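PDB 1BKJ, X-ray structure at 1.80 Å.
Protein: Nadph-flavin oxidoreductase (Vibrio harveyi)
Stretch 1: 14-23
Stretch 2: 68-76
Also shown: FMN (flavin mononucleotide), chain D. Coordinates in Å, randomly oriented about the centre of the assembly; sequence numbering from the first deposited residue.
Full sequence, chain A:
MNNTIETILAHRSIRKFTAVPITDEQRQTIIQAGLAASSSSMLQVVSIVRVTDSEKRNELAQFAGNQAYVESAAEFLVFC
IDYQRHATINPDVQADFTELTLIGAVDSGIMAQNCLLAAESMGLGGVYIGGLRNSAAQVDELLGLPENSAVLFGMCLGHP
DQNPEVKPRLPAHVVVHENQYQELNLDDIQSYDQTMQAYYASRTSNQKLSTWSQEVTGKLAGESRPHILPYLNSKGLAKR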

# COMPACT_ATOMS: atom_id res chain seq x y z
N ILE A 14 -18.12 -1.91 -2.53
CA ILE A 14 -19.50 -1.67 -2.15
C ILE A 14 -19.70 -0.17 -1.96
O ILE A 14 -18.95 0.48 -1.21
CB ILE A 14 -19.89 -2.46 -0.86
CG1 ILE A 14 -19.70 -3.97 -1.05
CG2 ILE A 14 -21.33 -2.13 -0.43
CD1 ILE A 14 -20.50 -4.62 -2.17
N ARG A 15 -20.70 0.36 -2.65
CA ARG A 15 -21.01 1.77 -2.65
C ARG A 15 -22.43 2.12 -2.19
O ARG A 15 -22.92 3.22 -2.45
CB ARG A 15 -20.71 2.36 -4.03
CG ARG A 15 -19.22 2.35 -4.41
CD ARG A 15 -19.00 2.81 -5.84
NE ARG A 15 -17.60 2.69 -6.25
CZ ARG A 15 -17.09 1.65 -6.91
NH1 ARG A 15 -17.85 0.62 -7.23
NH2 ARG A 15 -15.82 1.64 -7.26
N LYS A 16 -23.11 1.16 -1.56
CA LYS A 16 -24.45 1.36 -1.01
C LYS A 16 -24.52 0.55 0.28
O LYS A 16 -24.22 -0.64 0.30
CB LYS A 16 -25.56 0.93 -1.98
CG LYS A 16 -26.87 1.68 -1.73
CD LYS A 16 -28.02 1.16 -2.58
CE LYS A 16 -29.32 1.79 -2.12
NZ LYS A 16 -30.50 1.03 -2.65
N PHE A 17 -24.89 1.24 1.37
CA PHE A 17 -24.94 0.63 2.69
C PHE A 17 -26.27 0.80 3.39
O PHE A 17 -27.01 1.74 3.09
CB PHE A 17 -23.87 1.25 3.60
CG PHE A 17 -22.48 1.17 3.05
CD1 PHE A 17 -21.74 -0.01 3.17
CD2 PHE A 17 -21.90 2.27 2.38
CE1 PHE A 17 -20.43 -0.12 2.64
CE2 PHE A 17 -20.60 2.18 1.83
CZ PHE A 17 -19.85 0.97 1.97
N THR A 18 -26.58 -0.12 4.32
CA THR A 18 -27.79 -0.00 5.13
C THR A 18 -27.39 0.85 6.36
O THR A 18 -26.21 1.19 6.52
CB THR A 18 -28.34 -1.37 5.60
OG1 THR A 18 -27.40 -2.02 6.46
CG2 THR A 18 -28.66 -2.28 4.43
N ALA A 19 -28.36 1.19 7.21
CA ALA A 19 -28.14 2.02 8.40
C ALA A 19 -27.67 1.24 9.65
O ALA A 19 -27.48 1.85 10.71
CB ALA A 19 -29.40 2.83 8.73
N VAL A 20 -27.47 -0.07 9.51
CA VAL A 20 -27.04 -0.92 10.62
C VAL A 20 -25.58 -0.58 11.01
O VAL A 20 -24.69 -0.62 10.16
CB VAL A 20 -27.20 -2.44 10.28
CG1 VAL A 20 -26.86 -3.31 11.50
CG2 VAL A 20 -28.62 -2.73 9.81
N PRO A 21 -25.33 -0.19 12.27
CA PRO A 21 -23.95 0.14 12.65
C PRO A 21 -23.00 -1.05 12.82
O PRO A 21 -23.43 -2.21 12.85
CB PRO A 21 -24.13 0.92 13.95
CG PRO A 21 -25.37 0.34 14.55
CD PRO A 21 -26.27 0.16 13.36
N ILE A 22 -21.71 -0.75 12.84
CA ILE A 22 -20.66 -1.74 13.05
C ILE A 22 -20.48 -1.70 14.57
O ILE A 22 -20.50 -0.61 15.17
CB ILE A 22 -19.36 -1.33 12.26
CG1 ILE A 22 -19.58 -1.61 10.76
CG2 ILE A 22 -18.09 -2.07 12.78
CD1 ILE A 22 -18.54 -1.03 9.84
N THR A 23 -20.38 -2.87 15.19
CA THR A 23 -20.22 -2.95 16.64
C THR A 23 -18.82 -2.50 17.08
O THR A 23 -17.89 -2.47 16.27
CB THR A 23 -20.50 -4.37 17.20
OG1 THR A 23 -19.46 -5.28 16.80
CG2 THR A 23 -21.85 -4.90 16.73
N1 FMN D . -13.95 3.98 -5.73
C2 FMN D . -14.89 4.98 -5.62
O2 FMN D . -16.04 4.89 -5.96
N3 FMN D . -14.35 6.17 -5.14
C4 FMN D . -12.97 6.49 -4.98
O4 FMN D . -12.68 7.63 -4.68
C4A FMN D . -12.07 5.39 -5.22
N5 FMN D . -10.76 5.59 -4.82
C5A FMN D . -9.87 4.51 -4.74
C6 FMN D . -8.62 4.75 -4.20
C7 FMN D . -7.72 3.70 -4.04
C7M FMN D . -6.42 3.99 -3.23
C8 FMN D . -8.07 2.39 -4.49
C8M FMN D . -7.12 1.23 -4.48
C9 FMN D . -9.31 2.15 -5.03
C9A FMN D . -10.25 3.21 -5.16
N10 FMN D . -11.60 3.02 -5.63
C10 FMN D . -12.54 4.08 -5.58
C1' FMN D . -12.11 1.78 -5.87
C2' FMN D . -12.19 1.31 -7.30
O2' FMN D . -12.53 2.14 -8.32
C3' FMN D . -11.98 -0.13 -7.56
O3' FMN D . -11.10 -0.80 -6.70
C4' FMN D . -12.07 -0.73 -8.94
O4' FMN D . -12.68 -0.01 -9.98
C5' FMN D . -11.92 -2.16 -9.13
O5' FMN D . -13.21 -2.66 -8.69
P FMN D . -13.46 -3.59 -7.37
O1P FMN D . -12.81 -4.84 -7.71
O2P FMN D . -14.93 -3.58 -7.23
O3P FMN D . -12.71 -3.00 -6.23
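Stretch 2 68-76: AYVESAAEF

Stretch 1 has no regular helix or strand, whereas stretch 2 includes a short helix through Ser-72, turns at Ala-73 and enters a strand at Glu-75. The helical turn is evidenced by the bonds from Ser-72 N to Ala-68 O (3.2 Å) and from Ala-73 N to Tyr-69 O (3.2 Å). The two run in the same general sense: the nearest CA pairs advance from Arg-15 CA–Tyr-69 CA (5.9 Å) through Phe-17 CA–Ala-73 CA (6.0 Å) to Pro-21 CA–Ala-74 CA (5.2 Å). Together they bury 450 Å², with no direct hydrogen bond between them.

The CA-to-CB bond of Ile-14 points away from stretch 2. At Arg-15, CB lies 3.9 Å from the centroid of the Tyr-69 ring and 13° off its normal, a CH-pi contact over the face. The extended arginine side chain then reaches the flavin, where Arg-15 NE donates to FMN O2 at 2.7 Å; Tyr-69 OH lies 3.0 Å from the same FMN O2, so the cofactor links both stretches.

The CA-to-CB bond of Lys-16 points away, whereas that of Phe-17 points toward stretch 2. Phe-17 CE2 packs 3.9 Å from Tyr-69 CB, at the ring edge, and 4.1 Å from Ala-73 CB. Water 1 connects Phe-17 N (3.0 Å) with Ser-72 OG (2.8 Å). The CA-to-CB bond of Thr-18 points away, and the link is made by its backbone: water 2 donates to Thr-18 O (2.9 Å) and Ser-72 O (2.8 Å), two acceptors that could not bond directly.

Beyond Ala-19, the small Ala-74 side chain receives the returning chain, its CB lying 3.9 Å from Val-20 O, 4.2 Å from Pro-21 CA and 4.0 Å from Ile-22 CG1. Ile-22 CD1 continues to Glu-75 CG (3.9 Å), while water 4 donates to Ile-22 O (2.9 Å) and Glu-75 OE2 (3.0 Å). Thr-23, its CA-to-CB bond pointing away, caps the helix that follows.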

# COMPACT_ATOMS: atom_id res chain seq x y z
N ALA A 68 -21.77 10.15 -2.14
CA ALA A 68 -22.76 9.97 -1.07
C ALA A 68 -22.49 8.88 -0.02
O ALA A 68 -22.82 9.07 1.16
CB ALA A 68 -24.15 9.79 -1.68
N TYR A 69 -21.86 7.79 -0.43
CA TYR A 69 -21.54 6.70 0.47
C TYR A 69 -20.50 7.02 1.55
O TYR A 69 -20.27 6.23 2.46
CB TYR A 69 -21.17 5.44 -0.32
CG TYR A 69 -20.45 5.69 -1.62
CD1 TYR A 69 -21.18 5.97 -2.80
CD2 TYR A 69 -19.04 5.66 -1.70
CE1 TYR A 69 -20.53 6.21 -4.03
CE2 TYR A 69 -18.37 5.90 -2.93
CZ TYR A 69 -19.12 6.18 -4.08
OH TYR A 69 -18.50 6.41 -5.29
N VAL A 70 -19.90 8.21 1.47
CA VAL A 70 -18.95 8.66 2.49
C VAL A 70 -19.80 9.09 3.69
O VAL A 70 -19.38 8.92 4.82
CB VAL A 70 -18.08 9.81 1.97
CG1 VAL A 70 -17.27 10.46 3.09
CG2 VAL A 70 -17.16 9.31 0.88
N GLU A 71 -21.00 9.62 3.42
CA GLU A 71 -21.91 10.05 4.49
C GLU A 71 -22.77 8.89 5.02
O GLU A 71 -22.98 8.79 6.23
CB GLU A 71 -22.80 11.21 4.03
N SER A 72 -23.20 7.98 4.14
CA SER A 72 -24.07 6.87 4.53
C SER A 72 -23.39 5.63 5.14
O SER A 72 -24.06 4.81 5.78
CB SER A 72 -24.99 6.47 3.38
OG SER A 72 -24.26 5.92 2.30
N ALA A 73 -22.07 5.52 4.97
CA ALA A 73 -21.30 4.41 5.53
C ALA A 73 -21.37 4.41 7.07
O ALA A 73 -21.47 5.48 7.68
CB ALA A 73 -19.84 4.52 5.11
N ALA A 74 -21.36 3.21 7.67
CA ALA A 74 -21.39 3.06 9.13
C ALA A 74 -20.11 3.64 9.74
O ALA A 74 -20.15 4.27 10.79
CB ALA A 74 -21.57 1.59 9.51
N GLU A 75 -18.97 3.44 9.06
CA GLU A 75 -17.67 3.96 9.50
C GLU A 75 -16.87 4.59 8.34
O GLU A 75 -16.89 4.07 7.22
CB GLU A 75 -16.80 2.85 10.13
CG GLU A 75 -17.25 2.30 11.50
CD GLU A 75 -17.28 3.34 12.61
OE1 GLU A 75 -16.31 4.12 12.73
OE2 GLU A 75 -18.27 3.36 13.37
N PHE A 76 -16.21 5.72 8.59
CA PHE A 76 -15.36 6.35 7.59
C PHE A 76 -14.01 6.62 8.23
O PHE A 76 -13.90 7.41 9.17
CB PHE A 76 -15.97 7.63 7.01
CG PHE A 76 -15.20 8.19 5.82
CD1 PHE A 76 -15.16 7.48 4.60
CD2 PHE A 76 -14.48 9.40 5.93
CE1 PHE A 76 -14.40 7.95 3.50
CE2 PHE A 76 -13.72 9.89 4.83
CZ PHE A 76 -13.68 9.16 3.62
O HOH W 1 -25.77 4.07 0.86
O HOH W 2 -24.75 3.25 8.00
O HOH W 3 -20.93 2.16 13.13
O HOH W 4 -18.20 1.11 15.30